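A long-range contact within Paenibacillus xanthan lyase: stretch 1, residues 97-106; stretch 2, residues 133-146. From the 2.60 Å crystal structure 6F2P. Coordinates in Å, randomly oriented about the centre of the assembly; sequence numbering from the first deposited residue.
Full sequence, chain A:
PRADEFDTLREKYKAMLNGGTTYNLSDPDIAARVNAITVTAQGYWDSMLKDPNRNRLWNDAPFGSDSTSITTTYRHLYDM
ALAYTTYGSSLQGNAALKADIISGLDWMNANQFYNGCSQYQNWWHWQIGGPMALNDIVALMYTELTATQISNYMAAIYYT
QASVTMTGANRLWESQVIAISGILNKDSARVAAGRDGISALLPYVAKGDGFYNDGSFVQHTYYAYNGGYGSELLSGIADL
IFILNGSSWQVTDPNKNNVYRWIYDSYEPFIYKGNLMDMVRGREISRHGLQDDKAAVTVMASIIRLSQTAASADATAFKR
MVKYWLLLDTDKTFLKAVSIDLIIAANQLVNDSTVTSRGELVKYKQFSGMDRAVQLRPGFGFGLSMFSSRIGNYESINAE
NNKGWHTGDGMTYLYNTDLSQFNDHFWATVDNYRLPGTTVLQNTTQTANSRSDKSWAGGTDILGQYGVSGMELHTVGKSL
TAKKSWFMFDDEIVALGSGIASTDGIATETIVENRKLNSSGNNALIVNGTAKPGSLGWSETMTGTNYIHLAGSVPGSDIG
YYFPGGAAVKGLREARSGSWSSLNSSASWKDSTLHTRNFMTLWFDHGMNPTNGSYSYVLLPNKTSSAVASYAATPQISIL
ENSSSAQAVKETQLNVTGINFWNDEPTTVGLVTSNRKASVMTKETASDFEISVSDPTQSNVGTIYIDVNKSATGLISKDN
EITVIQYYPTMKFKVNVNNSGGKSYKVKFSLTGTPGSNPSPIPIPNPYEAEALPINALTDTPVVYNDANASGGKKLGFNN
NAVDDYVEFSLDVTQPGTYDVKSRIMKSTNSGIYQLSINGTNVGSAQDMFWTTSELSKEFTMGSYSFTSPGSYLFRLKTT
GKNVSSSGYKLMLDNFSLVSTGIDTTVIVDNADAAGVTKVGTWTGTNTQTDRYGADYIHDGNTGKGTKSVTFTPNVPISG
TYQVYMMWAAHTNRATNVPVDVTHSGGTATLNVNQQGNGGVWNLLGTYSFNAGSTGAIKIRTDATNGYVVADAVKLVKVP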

ATOM      1  N   LEU A  97     -38.143  35.363  23.316  1.00 25.58           N
ATOM      2  CA  LEU A  97     -37.121  34.639  22.557  1.00 20.18           C
ATOM      3  C   LEU A  97     -37.666  34.212  21.197  1.00 20.59           C
ATOM      4  O   LEU A  97     -37.060  34.498  20.166  1.00 20.23           O
ATOM      5  CB  LEU A  97     -36.653  33.409  23.337  1.00 19.70           C
ATOM      6  CG  LEU A  97     -35.489  32.609  22.754  1.00 19.24           C
ATOM      7  CD1 LEU A  97     -34.338  33.544  22.456  1.00 18.06           C
ATOM      8  CD2 LEU A  97     -35.059  31.511  23.724  1.00 15.27           C
ATOM      9  N   LYS A  98     -38.816  33.538  21.213  1.00 20.90           N
ATOM     10  CA  LYS A  98     -39.516  33.134  19.994  1.00 21.05           C
ATOM     11  C   LYS A  98     -39.654  34.301  19.016  1.00 23.74           C
ATOM     12  O   LYS A  98     -39.277  34.194  17.846  1.00 24.41           O
ATOM     13  CB  LYS A  98     -40.898  32.564  20.335  1.00 22.65           C
ATOM     14  CG  LYS A  98     -41.804  32.301  19.126  1.00 25.00           C
ATOM     15  CD  LYS A  98     -43.132  31.667  19.551  1.00 24.93           C
ATOM     16  CE  LYS A  98     -44.334  32.536  19.170  1.00 35.30           C
ATOM     17  NZ  LYS A  98     -44.944  32.154  17.856  1.00 29.95           N
ATOM     18  N   ALA A  99     -40.174  35.420  19.511  1.00 21.83           N
ATOM     19  CA  ALA A  99     -40.405  36.590  18.671  1.00 20.13           C
ATOM     20  C   ALA A  99     -39.111  37.105  18.063  1.00 18.13           C
ATOM     21  O   ALA A  99     -39.079  37.488  16.895  1.00 21.22           O
ATOM     22  CB  ALA A  99     -41.103  37.689  19.461  1.00 16.23           C
ATOM     23  N   ASP A 100     -38.042  37.111  18.854  1.00 18.31           N
ATOM     24  CA  ASP A 100     -36.764  37.624  18.375  1.00 18.37           C
ATOM     25  C   ASP A 100     -36.136  36.699  17.338  1.00 24.80           C
ATOM     26  O   ASP A 100     -35.544  37.161  16.354  1.00 23.02           O
ATOM     27  CB  ASP A 100     -35.811  37.896  19.539  1.00 21.78           C
ATOM     28  CG  ASP A 100     -36.097  39.228  20.221  1.00 26.17           C
ATOM     29  OD1 ASP A 100     -36.663  40.118  19.551  1.00 27.31           O
ATOM     30  OD2 ASP A 100     -35.763  39.381  21.418  1.00 25.06           O
ATOM     31  N   ILE A 101     -36.291  35.396  17.552  1.00 21.03           N
ATOM     32  CA  ILE A 101     -35.844  34.420  16.579  1.00 18.03           C
ATOM     33  C   ILE A 101     -36.554  34.636  15.252  1.00 20.19           C
ATOM     34  O   ILE A 101     -35.913  34.763  14.205  1.00 20.40           O
ATOM     35  CB  ILE A 101     -36.096  32.996  17.057  1.00 22.14           C
ATOM     36  CG1 ILE A 101     -35.230  32.701  18.277  1.00 21.49           C
ATOM     37  CG2 ILE A 101     -35.768  32.017  15.961  1.00 18.65           C
ATOM     38  CD1 ILE A 101     -35.586  31.427  18.962  1.00 17.16           C
ATOM     39  N   ILE A 102     -37.879  34.709  15.301  1.00 19.32           N
ATOM     40  CA  ILE A 102     -38.671  34.767  14.076  1.00 19.12           C
ATOM     41  C   ILE A 102     -38.464  36.066  13.307  1.00 22.55           C
ATOM     42  O   ILE A 102     -38.376  36.062  12.068  1.00 17.15           O
ATOM     43  CB  ILE A 102     -40.158  34.538  14.357  1.00 18.12           C
ATOM     44  CG1 ILE A 102     -40.352  33.148  14.969  1.00 15.53           C
ATOM     45  CG2 ILE A 102     -40.969  34.710  13.082  1.00 16.08           C
ATOM     46  CD1 ILE A 102     -41.780  32.679  15.016  1.00 17.30           C
ATOM     47  N   SER A 103     -38.371  37.172  14.044  1.00 25.23           N
ATOM     48  CA  SER A 103     -38.100  38.472  13.441  1.00 17.40           C
ATOM     49  C   SER A 103     -36.738  38.439  12.756  1.00 23.19           C
ATOM     50  O   SER A 103     -36.570  38.970  11.654  1.00 18.91           O
ATOM     51  CB  SER A 103     -38.129  39.564  14.501  1.00 16.58           C
ATOM     52  OG  SER A 103     -37.595  40.777  13.991  1.00 29.63           O
ATOM     53  N   GLY A 104     -35.770  37.805  13.416  1.00 21.00           N
ATOM     54  CA  GLY A 104     -34.468  37.580  12.820  1.00 19.33           C
ATOM     55  C   GLY A 104     -34.579  36.862  11.485  1.00 20.24           C
ATOM     56  O   GLY A 104     -33.975  37.282  10.497  1.00 20.46           O
ATOM     57  N   LEU A 105     -35.364  35.788  11.445  1.00 19.31           N
ATOM     58  CA  LEU A 105     -35.521  35.015  10.210  1.00 21.76           C
ATOM     59  C   LEU A 105     -36.160  35.853   9.105  1.00 21.04           C
ATOM     60  O   LEU A 105     -35.730  35.822   7.950  1.00 22.16           O
ATOM     61  CB  LEU A 105     -36.344  33.749  10.456  1.00 17.95           C
ATOM     62  CG  LEU A 105     -35.748  32.683  11.378  1.00 18.44           C
ATOM     63  CD1 LEU A 105     -36.793  31.617  11.673  1.00 19.67           C
ATOM     64  CD2 LEU A 105     -34.494  32.063  10.757  1.00 16.48           C
ATOM     65  N   ASP A 106     -37.180  36.617   9.470  1.00 20.47           N
ATOM     66  CA  ASP A 106     -37.882  37.423   8.490  1.00 20.84           C
ATOM     67  C   ASP A 106     -37.036  38.583   8.020  1.00 17.81           C
ATOM     68  O   ASP A 106     -37.127  39.008   6.866  1.00 17.07           O
ATOM     69  CB  ASP A 106     -39.211  37.884   9.054  1.00 17.52           C
ATOM     70  CG  ASP A 106     -40.234  36.769   9.063  1.00 26.86           C
ATOM     71  OD1 ASP A 106     -40.222  35.971   8.094  1.00 25.67           O
ATOM     72  OD2 ASP A 106     -41.029  36.681  10.027  1.00 27.98           O
ATOM     73  N   ALA A 133     -27.947  25.634   8.407  1.00 17.36           N
ATOM     74  CA  ALA A 133     -28.340  26.191   9.691  1.00 16.91           C
ATOM     75  C   ALA A 133     -29.792  26.665   9.639  1.00 16.74           C
ATOM     76  O   ALA A 133     -30.538  26.529  10.611  1.00 15.70           O
ATOM     77  CB  ALA A 133     -27.397  27.324  10.085  1.00 14.21           C
ATOM     78  N   LEU A 134     -30.190  27.212   8.494  1.00 13.19           N
ATOM     79  CA  LEU A 134     -31.577  27.612   8.287  1.00 13.00           C
ATOM     80  C   LEU A 134     -32.511  26.397   8.339  1.00 18.46           C
ATOM     81  O   LEU A 134     -33.577  26.466   8.956  1.00 21.42           O
ATOM     82  CB  LEU A 134     -31.730  28.380   6.971  1.00 11.21           C
ATOM     83  CG  LEU A 134     -33.113  28.943   6.637  1.00 14.52           C
ATOM     84  CD1 LEU A 134     -33.728  29.633   7.831  1.00 10.98           C
ATOM     85  CD2 LEU A 134     -33.034  29.898   5.452  1.00 12.06           C
ATOM     86  N   ASN A 135     -32.107  25.292   7.711  1.00 14.18           N
ATOM     87  CA  ASN A 135     -32.865  24.043   7.794  1.00 16.03           C
ATOM     88  C   ASN A 135     -33.099  23.628   9.235  1.00 16.47           C
ATOM     89  O   ASN A 135     -34.193  23.219   9.617  1.00 16.89           O
ATOM     90  CB  ASN A 135     -32.136  22.905   7.082  1.00 15.88           C
ATOM     91  CG  ASN A 135     -32.462  22.835   5.618  1.00 18.15           C
ATOM     92  OD1 ASN A 135     -33.516  23.307   5.187  1.00 19.32           O
ATOM     93  ND2 ASN A 135     -31.555  22.240   4.830  1.00 16.21           N
ATOM     94  N   ASP A 136     -32.053  23.733  10.041  1.00 15.96           N
ATOM     95  CA  ASP A 136     -32.134  23.294  11.420  1.00 18.50           C
ATOM     96  C   ASP A 136     -33.059  24.187  12.242  1.00 21.82           C
ATOM     97  O   ASP A 136     -33.883  23.689  13.009  1.00 23.01           O
ATOM     98  CB  ASP A 136     -30.736  23.211  12.033  1.00 20.81           C
ATOM     99  CG  ASP A 136     -29.898  22.108  11.411  1.00 23.56           C
ATOM    100  OD1 ASP A 136     -30.421  21.382  10.532  1.00 21.88           O
ATOM    101  OD2 ASP A 136     -28.726  21.958  11.810  1.00 28.20           O
ATOM    102  N   ILE A 137     -32.928  25.500  12.068  1.00 18.20           N
ATOM    103  CA  ILE A 137     -33.813  26.446  12.723  1.00 15.04           C
ATOM    104  C   ILE A 137     -35.259  26.120  12.400  1.00 17.40           C
ATOM    105  O   ILE A 137     -36.073  25.914  13.304  1.00 16.53           O
ATOM    106  CB  ILE A 137     -33.525  27.885  12.285  1.00 19.17           C
ATOM    107  CG1 ILE A 137     -32.132  28.302  12.749  1.00 17.43           C
ATOM    108  CG2 ILE A 137     -34.595  28.844  12.838  1.00 12.87           C
ATOM    109  CD1 ILE A 137     -31.621  29.540  12.063  1.00 17.13           C
ATOM    110  N   VAL A 138     -35.567  26.056  11.108  1.00 14.56           N
ATOM    111  CA  VAL A 138     -36.915  25.751  10.657  1.00 17.36           C
ATOM    112  C   VAL A 138     -37.418  24.419  11.215  1.00 18.70           C
ATOM    113  O   VAL A 138     -38.598  24.280  11.527  1.00 23.32           O
ATOM    114  CB  VAL A 138     -37.004  25.757   9.124  1.00 18.25           C
ATOM    115  CG1 VAL A 138     -38.378  25.289   8.660  1.00 11.88           C
ATOM    116  CG2 VAL A 138     -36.706  27.159   8.592  1.00 16.08           C
ATOM    117  N   ALA A 139     -36.530  23.446  11.366  1.00 15.60           N
ATOM    118  CA  ALA A 139     -36.945  22.162  11.921  1.00 18.09           C
ATOM    119  C   ALA A 139     -37.460  22.343  13.347  1.00 21.04           C
ATOM    120  O   ALA A 139     -38.526  21.839  13.707  1.00 26.63           O
ATOM    121  CB  ALA A 139     -35.801  21.153  11.873  1.00 15.44           C
ATOM    122  N   LEU A 140     -36.709  23.087  14.148  1.00 17.24           N
ATOM    123  CA  LEU A 140     -37.079  23.320  15.535  1.00 18.68           C
ATOM    124  C   LEU A 140     -38.326  24.193  15.668  1.00 22.67           C
ATOM    125  O   LEU A 140     -39.169  23.955  16.527  1.00 25.04           O
ATOM    126  CB  LEU A 140     -35.917  23.983  16.279  1.00 17.12           C
ATOM    127  CG  LEU A 140     -34.610  23.199  16.345  1.00 16.27           C
ATOM    128  CD1 LEU A 140     -33.518  24.044  16.967  1.00 13.67           C
ATOM    129  CD2 LEU A 140     -34.798  21.903  17.129  1.00 14.59           C
ATOM    130  N   MET A 141     -38.436  25.203  14.811  1.00 20.34           N
ATOM    131  CA  MET A 141     -39.416  26.264  14.993  1.00 15.16           C
ATOM    132  C   MET A 141     -40.673  26.070  14.142  1.00 26.83           C
ATOM    133  O   MET A 141     -41.574  26.921  14.140  1.00 28.36           O
ATOM    134  CB  MET A 141     -38.772  27.605  14.649  1.00 17.13           C
ATOM    135  CG  MET A 141     -37.556  27.955  15.488  1.00 20.59           C
ATOM    136  SD  MET A 141     -37.968  28.309  17.206  1.00 23.09           S
ATOM    137  CE  MET A 141     -39.112  29.676  16.976  1.00 19.58           C
ATOM    138  N   TYR A 142     -40.722  24.947  13.433  1.00 25.30           N
ATOM    139  CA  TYR A 142     -41.756  24.654  12.442  1.00 22.81           C
ATOM    140  C   TYR A 142     -43.193  24.987  12.866  1.00 25.20           C
ATOM    141  O   TYR A 142     -43.909  25.717  12.175  1.00 21.54           O
ATOM    142  CB  TYR A 142     -41.665  23.178  12.060  1.00 24.39           C
ATOM    143  CG  TYR A 142     -42.278  22.849  10.724  1.00 23.39           C
ATOM    144  CD1 TYR A 142     -41.569  23.054   9.550  1.00 23.33           C
ATOM    145  CD2 TYR A 142     -43.558  22.319  10.635  1.00 22.38           C
ATOM    146  CE1 TYR A 142     -42.123  22.747   8.315  1.00 28.28           C
ATOM    147  CE2 TYR A 142     -44.122  22.008   9.402  1.00 25.31           C
ATOM    148  CZ  TYR A 142     -43.400  22.226   8.247  1.00 29.65           C
ATOM    149  OH  TYR A 142     -43.953  21.918   7.021  1.00 38.56           O
ATOM    150  N   THR A 143     -43.605  24.445  14.006  1.00 22.41           N
ATOM    151  CA  THR A 143     -44.961  24.630  14.505  1.00 23.42           C
ATOM    152  C   THR A 143     -45.270  26.077  14.918  1.00 30.91           C
ATOM    153  O   THR A 143     -46.435  26.440  15.120  1.00 31.34           O
ATOM    154  CB  THR A 143     -45.213  23.718  15.707  1.00 21.93           C
ATOM    155  OG1 THR A 143     -44.263  24.023  16.733  1.00 33.59           O
ATOM    156  CG2 THR A 143     -45.051  22.272  15.305  1.00 22.31           C
ATOM    157  N   GLU A 144     -44.228  26.893  15.047  1.00 24.46           N
ATOM    158  CA  GLU A 144     -44.398  28.280  15.446  1.00 22.03           C
ATOM    159  C   GLU A 144     -44.359  29.202  14.244  1.00 22.81           C
ATOM    160  O   GLU A 144     -44.412  30.422  14.391  1.00 32.49           O
ATOM    161  CB  GLU A 144     -43.299  28.681  16.427  1.00 26.30           C
ATOM    162  CG  GLU A 144     -43.199  27.766  17.634  1.00 27.64           C
ATOM    163  CD  GLU A 144     -44.337  27.973  18.609  1.00 41.56           C
ATOM    164  OE1 GLU A 144     -45.014  29.026  18.535  1.00 37.00           O
ATOM    165  OE2 GLU A 144     -44.554  27.080  19.455  1.00 53.76           O
ATOM    166  N   LEU A 145     -44.256  28.616  13.054  1.00 21.79           N
ATOM    167  CA  LEU A 145     -44.117  29.391  11.825  1.00 19.74           C
ATOM    168  C   LEU A 145     -45.373  29.332  10.966  1.00 21.15           C
ATOM    169  O   LEU A 145     -46.122  28.368  11.024  1.00 28.67           O
ATOM    170  CB  LEU A 145     -42.926  28.874  11.021  1.00 21.85           C
ATOM    171  CG  LEU A 145     -41.553  28.980  11.687  1.00 23.03           C
ATOM    172  CD1 LEU A 145     -40.516  28.246  10.850  1.00 25.21           C
ATOM    173  CD2 LEU A 145     -41.148  30.432  11.849  1.00 18.71           C
ATOM    174  N   THR A 146     -45.604  30.361  10.161  1.00 21.28           N
ATOM    175  CA  THR A 146     -46.682  30.309   9.185  1.00 24.98           C
ATOM    176  C   THR A 146     -46.224  29.538   7.954  1.00 26.95           C
ATOM    177  O   THR A 146     -45.030  29.293   7.767  1.00 26.51           O
ATOM    178  CB  THR A 146     -47.089  31.705   8.721  1.00 26.74           C
ATOM    179  OG1 THR A 146     -46.061  32.236   7.868  1.00 31.62           O
ATOM    180  CG2 THR A 146     -47.315  32.621   9.917  1.00 21.43           C
TER

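Two segments of one chain pack here mainly through side chains, burying 412 Å² in total. Residues 97-106 lie within a single helix; the second stretch starts as a helix and passes through a 3-10 segment at 142-144 to an extended exit at Leu145. The helix axes run at 140° to each other, closer to antiparallel than parallel, and come no nearer than 12.1 Å, and side chains occupy the space between them. Leu105 lies near Leu134, whereas Lys98 and Ile102 lie near Glu144 and Leu145, farther along the second stretch.

Leu105 gives up the most surface, 77 Å². Its CA-CB bond points toward the second stretch, and with chi1 m and chi2 t both of its methyls touch Ile137 (Leu105 CD1 and CD2 lie 3.7 and 3.8 Å from Ile137 CG2), and CD2 also lies 3.9 Å from Leu134 CD1. Leu134 and Ile137 are three residues apart, nearly one helical turn, so both can meet the same leucine.

Met141, with 60 Å² covered, serves the middle of the contact. All three of its chi angles are m, a folded conformation that brings the terminal methyl CE to 4.2 Å from both Ile101 CG2 and Ile102 CG1, and to 4.3 Å from Lys98 CG. These are loose, purely apolar contacts. Ile102 also turns its CD1 methyl to Leu145 CD2 at 3.9 Å, and the same methyl rests 3.5 Å from the backbone atom Glu144 O.

At the more exposed margin, Lys98 and Glu144 each contribute 52 Å². Both CA-CB bonds point toward the opposing stretch, and Lys98 NZ donates to Glu144 OE1 at 3.2 Å, a hydrogen bond within a salt bridge. It is the only hydrogen bond between the stretches; the helical backbones satisfy their own amides through i to i+4 bonding, leaving hydrocarbon packing to make up most of the contact.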